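Local coordinates for putative DNA protection protein (Streptomyces coelicolor, PDB 4CYB), which binds iron and, as a ferritin-like Dps protein, probably oxidises it, forming a dodecameric shell of a kind generally linked with protecting DNA against oxidative damage, at residues Arg78-Leu82 and Asp139-Leu145; Ile123-His128 and Val150-Glu155; Arg27-Val31 and Glu95-Val99. One frame throughout, in Å; residues are numbered along the deposited sequence.

In the fold
Interactions 1 and 2 lie within the ferritin-like four-helix bundle of helices 18-48, 54-81, 109-136 and 140-164; interaction 3 joins helix 18-48 to helix 90-96 and the loop after it, part of the connection between the second and third bundle helices. Interactions 1 and 2 share helix 140-164, where O of Leu145 and N of Val150 probably hydrogen-bond, with the centres of the two contacts about 15 Å apart. Interaction 3 is centred about 16 Å from interaction 1 and 13 Å from interaction 2. Along the chain interaction 3 closes before interaction 2 opens, while its segments alternate with those of interaction 1. Leu28 packs on Arg78 and Lys30 pairs with Glu126, so helix 18-48 touches all three.

Interaction 1: residues Arg78-Leu82 and Asp139-Leu145; sequences RVQTL and DDGTNDL
Arg78 reaches from the last turn of helix 54-81 to the start of helix 140-164 and meets it with two hydrogen bonds. NH2 of Arg78 forms a salt bridge to OD1 of Asp139 (3.0 Å), and NE of Arg78 donates to OG1 of Thr142 (2.9 Å, 164° at the hydrogen). A t, p, t side chain, bent at chi2, brings the guanidinium there, its edge to both acceptors and one face over CA of Gly141, 3.5 Å from NH2 of Arg78; a CB on Gly141 would collide with that nitrogen. Asp139 is the N-cap of helix 140-164: with chi1 t, its OD1 accepts from N of Thr142 (3.1 Å), and OG1 of Thr142, in rotamer m, donates to OD2 of Asp139 (2.6 Å). The nearest CA atoms are those of Arg78 and Thr142, 7.5 Å apart. Outward, CB of Arg78 packs on CD2 of Leu145 (3.6 Å). Leu82 (m, t), in the loop just past helix 54-81, sets CD2 against OD2 of Asp139 and CD1 against OG1 of Thr142, both at 3.8 Å. Helix 18-48 adds Ser24, hydrogen-bonded to OD2 of Asp139, and Leu28, packed on Arg78. NH1 of Arg78, whose side chain lies about 11 Å from a bound Fe(III) ion, salt-bridges Glu155 of a second subunit. One buried arginine thus joins two bundle helices to the subunit interface, its charge met by carboxylates from two chains.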
loop_
_atom_site.group_PDB
_atom_site.type_symbol
_atom_site.label_atom_id
_atom_site.label_comp_id
_atom_site.label_asym_id
_atom_site.label_seq_id
_atom_site.Cartn_x
_atom_site.Cartn_y
_atom_site.Cartn_z
ATOM N N ARG J 78 22.490 -9.835 17.463
ATOM C CA ARG J 78 22.495 -10.538 18.769
ATOM C C ARG J 78 23.907 -10.574 19.396
ATOM O O ARG J 78 24.066 -10.335 20.618
ATOM C CB ARG J 78 21.988 -11.954 18.574
ATOM C CG ARG J 78 21.934 -12.770 19.875
ATOM C CD ARG J 78 20.746 -12.321 20.697
ATOM N NE ARG J 78 20.686 -12.904 22.064
ATOM C CZ ARG J 78 19.868 -12.425 22.997
ATOM N NH1 ARG J 78 19.029 -11.399 22.694
ATOM N NH2 ARG J 78 19.870 -12.949 24.237
ATOM N N VAL J 79 24.925 -10.885 18.584
ATOM C CA VAL J 79 26.304 -10.779 19.049
ATOM C C VAL J 79 26.605 -9.415 19.616
ATOM O O VAL J 79 27.194 -9.315 20.711
ATOM C CB VAL J 79 27.298 -11.126 17.934
ATOM C CG1 VAL J 79 28.734 -10.868 18.388
ATOM C CG2 VAL J 79 27.108 -12.576 17.474
ATOM N N GLN J 80 26.231 -8.344 18.884
ATOM C CA GLN J 80 26.498 -7.004 19.408
ATOM C C GLN J 80 25.724 -6.706 20.718
ATOM O O GLN J 80 26.255 -6.068 21.640
ATOM C CB GLN J 80 26.140 -5.933 18.330
ATOM C CG GLN J 80 26.934 -6.138 17.035
ATOM C CD GLN J 80 28.438 -6.124 17.273
ATOM O OE1 GLN J 80 29.108 -7.020 16.832
ATOM N NE2 GLN J 80 28.947 -5.156 18.027
ATOM N N THR J 81 24.475 -7.172 20.774
ATOM C CA THR J 81 23.637 -7.001 21.931
ATOM C C THR J 81 24.284 -7.670 23.173
ATOM O O THR J 81 24.089 -7.198 24.307
ATOM C CB THR J 81 22.259 -7.652 21.672
ATOM O OG1 THR J 81 21.578 -6.904 20.621
ATOM C CG2 THR J 81 21.403 -7.648 22.978
ATOM N N LEU J 82 25.026 -8.745 22.954
ATOM C CA LEU J 82 25.711 -9.433 24.088
ATOM C C LEU J 82 27.055 -8.784 24.406
ATOM O O LEU J 82 27.778 -9.277 25.290
ATOM C CB LEU J 82 25.902 -10.923 23.718
ATOM C CG LEU J 82 24.575 -11.667 23.529
ATOM C CD1 LEU J 82 24.836 -13.009 22.866
ATOM C CD2 LEU J 82 23.835 -11.923 24.834
ATOM N N ASP J 139 21.160 -18.248 28.694
ATOM C CA ASP J 139 20.921 -17.238 27.608
ATOM C C ASP J 139 19.628 -17.588 26.857
ATOM O O ASP J 139 19.669 -18.145 25.744
ATOM C CB ASP J 139 22.111 -17.132 26.696
ATOM C CG ASP J 139 22.022 -15.880 25.763
ATOM O OD1 ASP J 139 20.930 -15.263 25.755
ATOM O OD2 ASP J 139 23.002 -15.584 25.071
ATOM N N ASP J 140 18.492 -17.359 27.528
ATOM C CA ASP J 140 17.180 -17.707 26.987
ATOM C C ASP J 140 16.947 -17.066 25.620
ATOM O O ASP J 140 16.353 -17.721 24.734
ATOM C CB ASP J 140 16.070 -17.217 27.929
ATOM C CG ASP J 140 16.137 -17.884 29.301
ATOM O OD1 ASP J 140 16.203 -19.116 29.305
ATOM O OD2 ASP J 140 16.168 -17.186 30.346
ATOM N N GLY J 141 17.375 -15.801 25.485
ATOM C CA GLY J 141 17.100 -15.018 24.251
ATOM C C GLY J 141 17.871 -15.606 23.077
ATOM O O GLY J 141 17.349 -15.734 21.980
ATOM N N THR J 142 19.121 -16.014 23.306
ATOM C CA THR J 142 19.919 -16.626 22.265
ATOM C C THR J 142 19.340 -17.979 21.872
ATOM O O THR J 142 19.288 -18.330 20.684
ATOM C CB THR J 142 21.419 -16.717 22.655
ATOM O OG1 THR J 142 21.933 -15.394 22.748
ATOM C CG2 THR J 142 22.241 -17.535 21.602
ATOM N N ASN J 143 18.898 -18.761 22.854
ATOM C CA ASN J 143 18.300 -20.019 22.505
ATOM C C ASN J 143 17.056 -19.822 21.602
ATOM O O ASN J 143 16.872 -20.537 20.623
ATOM C CB ASN J 143 17.910 -20.782 23.794
ATOM C CG ASN J 143 17.044 -22.016 23.495
ATOM O OD1 ASN J 143 17.550 -23.167 23.374
ATOM N ND2 ASN J 143 15.765 -21.810 23.379
ATOM N N ASP J 144 16.233 -18.834 21.946
ATOM C CA ASP J 144 14.997 -18.575 21.195
ATOM C C ASP J 144 15.308 -18.169 19.757
ATOM O O ASP J 144 14.648 -18.668 18.835
ATOM C CB ASP J 144 14.156 -17.498 21.886
ATOM C CG ASP J 144 12.860 -17.204 21.112
ATOM O OD1 ASP J 144 11.944 -18.061 21.137
ATOM O OD2 ASP J 144 12.794 -16.157 20.432
ATOM N N LEU J 145 16.299 -17.283 19.578
ATOM C CA LEU J 145 16.766 -16.878 18.232
ATOM C C LEU J 145 17.248 -18.112 17.453
ATOM O O LEU J 145 16.874 -18.328 16.319
ATOM C CB LEU J 145 17.849 -15.816 18.329
ATOM C CG LEU J 145 18.708 -15.533 17.081
ATOM C CD1 LEU J 145 17.787 -15.139 15.962
ATOM C CD2 LEU J 145 19.674 -14.417 17.463
#

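Interaction 2: residues Ile123-His128 and Val150-Glu155; sequences ILTECH and VLRTNE
Helices 109-136 and 140-164 pack here almost antiparallel, the axes of 123-128 and 150-155 approaching to 9.6 Å at a crossing angle of -156°; Leu124 and Leu151 have the nearest CA atoms (6.0 Å). Apolar contacts predominate. CD2 of Leu124 (m, t) packs against CD1 of Leu151 (3.5 Å), CB of Asn154 (3.7 Å) and CG of Glu155 (3.4 Å). CG1 of Val150 (t) meets SG of Cys127 at 3.2 Å and CG2 of Ile123 at 4.1 Å, and CB of Cys127 lies 3.6 Å from CD1 of Leu151. These residues form the seam between the last two helices of the ferritin-like four-helix bundle, and Val31 and Val75 of the other two helices also touch Val150. A CH-pi contact adds to it: Leu151 (t, p) holds CD1 over the His128 ring, 3.7 Å from its centroid. No direct hydrogen bond crosses the pair. One water bridges instead, 2.6 Å from NE2 of His128 and donating to OE2 of Glu155 over 2.6 Å. Within its own helix, ND2 of Asn154 donates to O of Val150 (2.9 Å). A neighbouring subunit supplies Asp140 to ND1 of His128 and Arg78 to OE1 of Glu155.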
loop_
_atom_site.group_PDB
_atom_site.type_symbol
_atom_site.label_atom_id
_atom_site.label_comp_id
_atom_site.label_asym_id
_atom_site.label_seq_id
_atom_site.Cartn_x
_atom_site.Cartn_y
_atom_site.Cartn_z
ATOM N N ILE J 123 24.645 -26.483 9.375
ATOM C CA ILE J 123 24.061 -25.456 10.220
ATOM C C ILE J 123 23.012 -26.015 11.192
ATOM O O ILE J 123 23.032 -25.673 12.382
ATOM C CB ILE J 123 23.475 -24.310 9.320
ATOM C CG1 ILE J 123 24.650 -23.639 8.595
ATOM C CG2 ILE J 123 22.748 -23.278 10.182
ATOM C CD1 ILE J 123 24.236 -22.598 7.521
ATOM N N LEU J 124 22.133 -26.895 10.725
ATOM C CA LEU J 124 21.079 -27.508 11.623
ATOM C C LEU J 124 21.769 -28.313 12.777
ATOM O O LEU J 124 21.391 -28.162 13.952
ATOM C CB LEU J 124 20.128 -28.418 10.818
ATOM C CG LEU J 124 19.151 -27.635 9.926
ATOM C CD1 LEU J 124 18.373 -28.564 9.028
ATOM C CD2 LEU J 124 18.138 -26.843 10.771
ATOM N N THR J 125 22.817 -29.063 12.438
ATOM C CA THR J 125 23.537 -29.850 13.486
ATOM C C THR J 125 24.155 -28.925 14.555
ATOM O O THR J 125 23.969 -29.116 15.762
ATOM C CB THR J 125 24.574 -30.764 12.819
ATOM O OG1 THR J 125 23.872 -31.648 11.930
ATOM C CG2 THR J 125 25.333 -31.595 13.877
ATOM N N GLU J 126 24.817 -27.876 14.094
ATOM C CA GLU J 126 25.400 -26.848 14.963
ATOM C C GLU J 126 24.342 -26.144 15.802
ATOM O O GLU J 126 24.556 -25.870 16.969
ATOM C CB GLU J 126 26.100 -25.779 14.127
ATOM C CG GLU J 126 27.483 -26.184 13.677
ATOM C CD GLU J 126 28.613 -25.623 14.523
ATOM O OE1 GLU J 126 28.388 -25.002 15.629
ATOM O OE2 GLU J 126 29.759 -25.824 14.041
ATOM N N CYS J 127 23.205 -25.797 15.191
ATOM C CA CYS J 127 22.116 -25.121 15.896
ATOM C C CYS J 127 21.520 -25.904 17.025
ATOM O O CYS J 127 21.252 -25.335 18.055
ATOM C CB CYS J 127 20.927 -24.864 14.970
ATOM S SG CYS J 127 21.045 -23.276 14.165
ATOM N N HIS J 128 21.219 -27.177 16.822
ATOM C CA HIS J 128 20.654 -27.979 17.955
ATOM C C HIS J 128 21.602 -27.962 19.146
ATOM O O HIS J 128 21.178 -27.748 20.294
ATOM C CB HIS J 128 20.419 -29.426 17.517
ATOM C CG HIS J 128 19.192 -29.607 16.645
ATOM N ND1 HIS J 128 17.932 -29.462 17.117
ATOM C CD2 HIS J 128 19.075 -29.918 15.305
ATOM C CE1 HIS J 128 17.046 -29.722 16.133
ATOM N NE2 HIS J 128 17.740 -30.011 15.022
ATOM N N VAL J 150 16.777 -19.476 13.240
ATOM C CA VAL J 150 17.817 -20.153 12.481
ATOM C C VAL J 150 17.379 -21.557 12.140
ATOM O O VAL J 150 17.368 -21.956 10.982
ATOM C CB VAL J 150 19.191 -20.137 13.174
ATOM C CG1 VAL J 150 20.222 -20.793 12.240
ATOM C CG2 VAL J 150 19.614 -18.691 13.462
ATOM N N LEU J 151 17.029 -22.323 13.168
ATOM C CA LEU J 151 16.658 -23.720 12.960
ATOM C C LEU J 151 15.438 -23.875 12.090
ATOM O O LEU J 151 15.483 -24.572 11.072
ATOM C CB LEU J 151 16.437 -24.407 14.313
ATOM C CG LEU J 151 16.359 -25.930 14.258
ATOM C CD1 LEU J 151 17.774 -26.522 14.229
ATOM C CD2 LEU J 151 15.657 -26.422 15.519
ATOM N N ARG J 152 14.346 -23.227 12.469
ATOM C CA ARG J 152 13.147 -23.396 11.706
ATOM C C ARG J 152 13.267 -22.935 10.247
ATOM O O ARG J 152 12.709 -23.571 9.329
ATOM C CB ARG J 152 11.987 -22.721 12.395
ATOM C CG ARG J 152 11.533 -23.612 13.593
ATOM C CD ARG J 152 10.277 -23.076 14.229
ATOM N NE ARG J 152 9.136 -23.056 13.299
ATOM C CZ ARG J 152 8.020 -22.358 13.541
ATOM N NH1 ARG J 152 7.907 -21.665 14.661
ATOM N NH2 ARG J 152 7.005 -22.356 12.656
ATOM N N THR J 153 13.960 -21.819 10.025
ATOM C CA THR J 153 14.152 -21.394 8.630
ATOM C C THR J 153 14.984 -22.360 7.814
ATOM O O THR J 153 14.629 -22.664 6.678
ATOM C CB THR J 153 14.849 -20.019 8.510
ATOM O OG1 THR J 153 14.007 -19.072 9.141
ATOM C CG2 THR J 153 15.036 -19.632 7.054
ATOM N N ASN J 154 16.110 -22.829 8.360
ATOM C CA ASN J 154 16.891 -23.810 7.622
ATOM C C ASN J 154 16.164 -25.129 7.371
ATOM O O ASN J 154 16.349 -25.716 6.291
ATOM C CB ASN J 154 18.201 -24.052 8.322
ATOM C CG ASN J 154 19.197 -22.956 8.023
ATOM O OD1 ASN J 154 19.785 -22.920 6.907
ATOM N ND2 ASN J 154 19.387 -22.064 8.964
ATOM N N GLU J 155 15.421 -25.618 8.371
ATOM C CA GLU J 155 14.575 -26.822 8.160
ATOM C C GLU J 155 13.606 -26.676 6.988
ATOM O O GLU J 155 13.572 -27.540 6.088
ATOM C CB GLU J 155 13.863 -27.283 9.444
ATOM C CG GLU J 155 14.857 -27.658 10.527
ATOM C CD GLU J 155 14.194 -27.855 11.934
ATOM O OE1 GLU J 155 13.274 -27.057 12.345
ATOM O OE2 GLU J 155 14.614 -28.797 12.666
HETATM O O HOH W 1 16.825 -30.090 12.593
#

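Interaction 3: residues Arg27-Val31 and Glu95-Val99; sequences RLNKV and EITTV
The long connection between the second and third helices of the bundle is tied here to helix 18-48. Residues 27-31 are helical; 95-99 leave the weakly bonded end of helix 90-96 through an extended Thr97 (phi/psi -69/152) into loop. Lys30 and Thr97 have the nearest CA atoms, 6.4 Å apart. Lys30 (t, p, t, p) runs along the loop: its CD lies 3.9 Å from CG2 of Ile96, its CE 3.3 Å from O of Ile96, and its NZ donates to OG1 of Thr98 (chi1 p of Thr98), 2.9 Å away. Asp34 and Glu126 form salt bridges with the same ammonium, so Lys30 joins helix 18-48, helix 109-136 and the loop. In Dps proteins of this ferritin-like fold a short helix typically sits within this connection, and helix 90-96 fills that place. Ile96 (m, t) points toward helix 18-48, its CG2 4.1 Å from O of Asn29, while Phe6 and Ala33 also touch its side chain. Thr97 (t) turns CB away and makes an ST turn, OG1 of Thr97 accepting from N of Val99 at 3.0 Å; Asp34 bonds both this hydroxyl and N of Thr98. Across the subunit boundary, Arg91 of another copy reaches O of Val99.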
loop_
_atom_site.group_PDB
_atom_site.type_symbol
_atom_site.label_atom_id
_atom_site.label_comp_id
_atom_site.label_asym_id
_atom_site.label_seq_id
_atom_site.Cartn_x
_atom_site.Cartn_y
_atom_site.Cartn_z
ATOM N N ARG J 27 29.405 -19.202 19.868
ATOM C CA ARG J 27 28.514 -20.082 19.136
ATOM C C ARG J 27 27.799 -19.300 17.993
ATOM O O ARG J 27 27.649 -19.818 16.866
ATOM C CB ARG J 27 27.463 -20.771 20.018
ATOM C CG ARG J 27 28.009 -21.595 21.174
ATOM C CD ARG J 27 29.049 -22.629 20.767
ATOM N NE ARG J 27 28.592 -23.516 19.724
ATOM C CZ ARG J 27 28.076 -24.735 19.903
ATOM N NH1 ARG J 27 27.901 -25.257 21.135
ATOM N NH2 ARG J 27 27.767 -25.451 18.844
ATOM N N LEU J 28 27.380 -18.070 18.313
ATOM C CA LEU J 28 26.632 -17.278 17.294
ATOM C C LEU J 28 27.535 -16.974 16.125
ATOM O O LEU J 28 27.044 -16.982 14.965
ATOM C CB LEU J 28 26.040 -15.992 17.901
ATOM C CG LEU J 28 24.824 -16.237 18.808
ATOM C CD1 LEU J 28 24.449 -15.028 19.655
ATOM C CD2 LEU J 28 23.611 -16.773 18.038
ATOM N N ASN J 29 28.808 -16.661 16.392
ATOM C CA ASN J 29 29.710 -16.322 15.310
ATOM C C ASN J 29 29.974 -17.482 14.373
ATOM O O ASN J 29 30.205 -17.285 13.201
ATOM C CB ASN J 29 31.019 -15.655 15.750
ATOM C CG ASN J 29 30.897 -14.142 15.830
ATOM O OD1 ASN J 29 30.325 -13.507 14.932
ATOM N ND2 ASN J 29 31.460 -13.556 16.876
ATOM N N LYS J 30 29.972 -18.702 14.892
ATOM C CA LYS J 30 30.136 -19.848 14.000
ATOM C C LYS J 30 28.914 -20.007 13.105
ATOM O O LYS J 30 29.048 -20.223 11.875
ATOM C CB LYS J 30 30.418 -21.153 14.818
ATOM C CG LYS J 30 30.575 -22.410 13.940
ATOM C CD LYS J 30 31.603 -22.218 12.825
ATOM C CE LYS J 30 32.011 -23.574 12.251
ATOM N NZ LYS J 30 30.870 -24.418 11.854
ATOM N N VAL J 31 27.739 -19.905 13.691
ATOM C CA VAL J 31 26.493 -19.973 12.912
ATOM C C VAL J 31 26.520 -18.861 11.859
ATOM O O VAL J 31 26.110 -19.071 10.714
ATOM C CB VAL J 31 25.254 -19.837 13.817
ATOM C CG1 VAL J 31 23.979 -19.676 12.974
ATOM C CG2 VAL J 31 25.144 -21.108 14.692
ATOM N N GLU J 95 37.877 -18.083 7.692
ATOM C CA GLU J 95 38.700 -18.699 8.711
ATOM C C GLU J 95 37.903 -19.383 9.797
ATOM O O GLU J 95 38.477 -20.183 10.543
ATOM C CB GLU J 95 39.646 -17.689 9.339
ATOM C CG GLU J 95 40.606 -17.076 8.329
ATOM C CD GLU J 95 41.271 -15.835 8.892
ATOM O OE1 GLU J 95 40.795 -15.310 9.928
ATOM O OE2 GLU J 95 42.245 -15.334 8.296
ATOM N N ILE J 96 36.594 -19.096 9.886
ATOM C CA ILE J 96 35.754 -19.607 10.955
ATOM C C ILE J 96 34.800 -20.703 10.433
ATOM O O ILE J 96 34.483 -21.709 11.157
ATOM C CB ILE J 96 34.897 -18.458 11.581
ATOM C CG1 ILE J 96 35.796 -17.418 12.281
ATOM C CG2 ILE J 96 33.824 -19.045 12.547
ATOM C CD1 ILE J 96 35.060 -16.144 12.732
ATOM N N THR J 97 34.321 -20.550 9.190
ATOM C CA THR J 97 33.250 -21.458 8.700
ATOM C C THR J 97 33.783 -22.885 8.504
ATOM O O THR J 97 34.981 -23.081 8.236
ATOM C CB THR J 97 32.679 -20.979 7.345
ATOM O OG1 THR J 97 31.573 -21.823 6.953
ATOM C CG2 THR J 97 33.794 -20.968 6.231
ATOM N N THR J 98 32.910 -23.877 8.626
ATOM C CA THR J 98 33.293 -25.180 8.136
ATOM C C THR J 98 32.496 -25.624 6.886
ATOM O O THR J 98 32.550 -26.781 6.483
ATOM C CB THR J 98 33.163 -26.238 9.246
ATOM O OG1 THR J 98 31.848 -26.221 9.768
ATOM C CG2 THR J 98 34.202 -25.988 10.395
ATOM N N VAL J 99 31.755 -24.707 6.253
ATOM C CA VAL J 99 31.080 -25.046 5.005
ATOM C C VAL J 99 32.120 -25.020 3.883
ATOM O O VAL J 99 32.728 -23.982 3.650
ATOM C CB VAL J 99 29.933 -24.015 4.652
ATOM C CG1 VAL J 99 29.231 -24.420 3.346
ATOM C CG2 VAL J 99 28.953 -23.938 5.809
#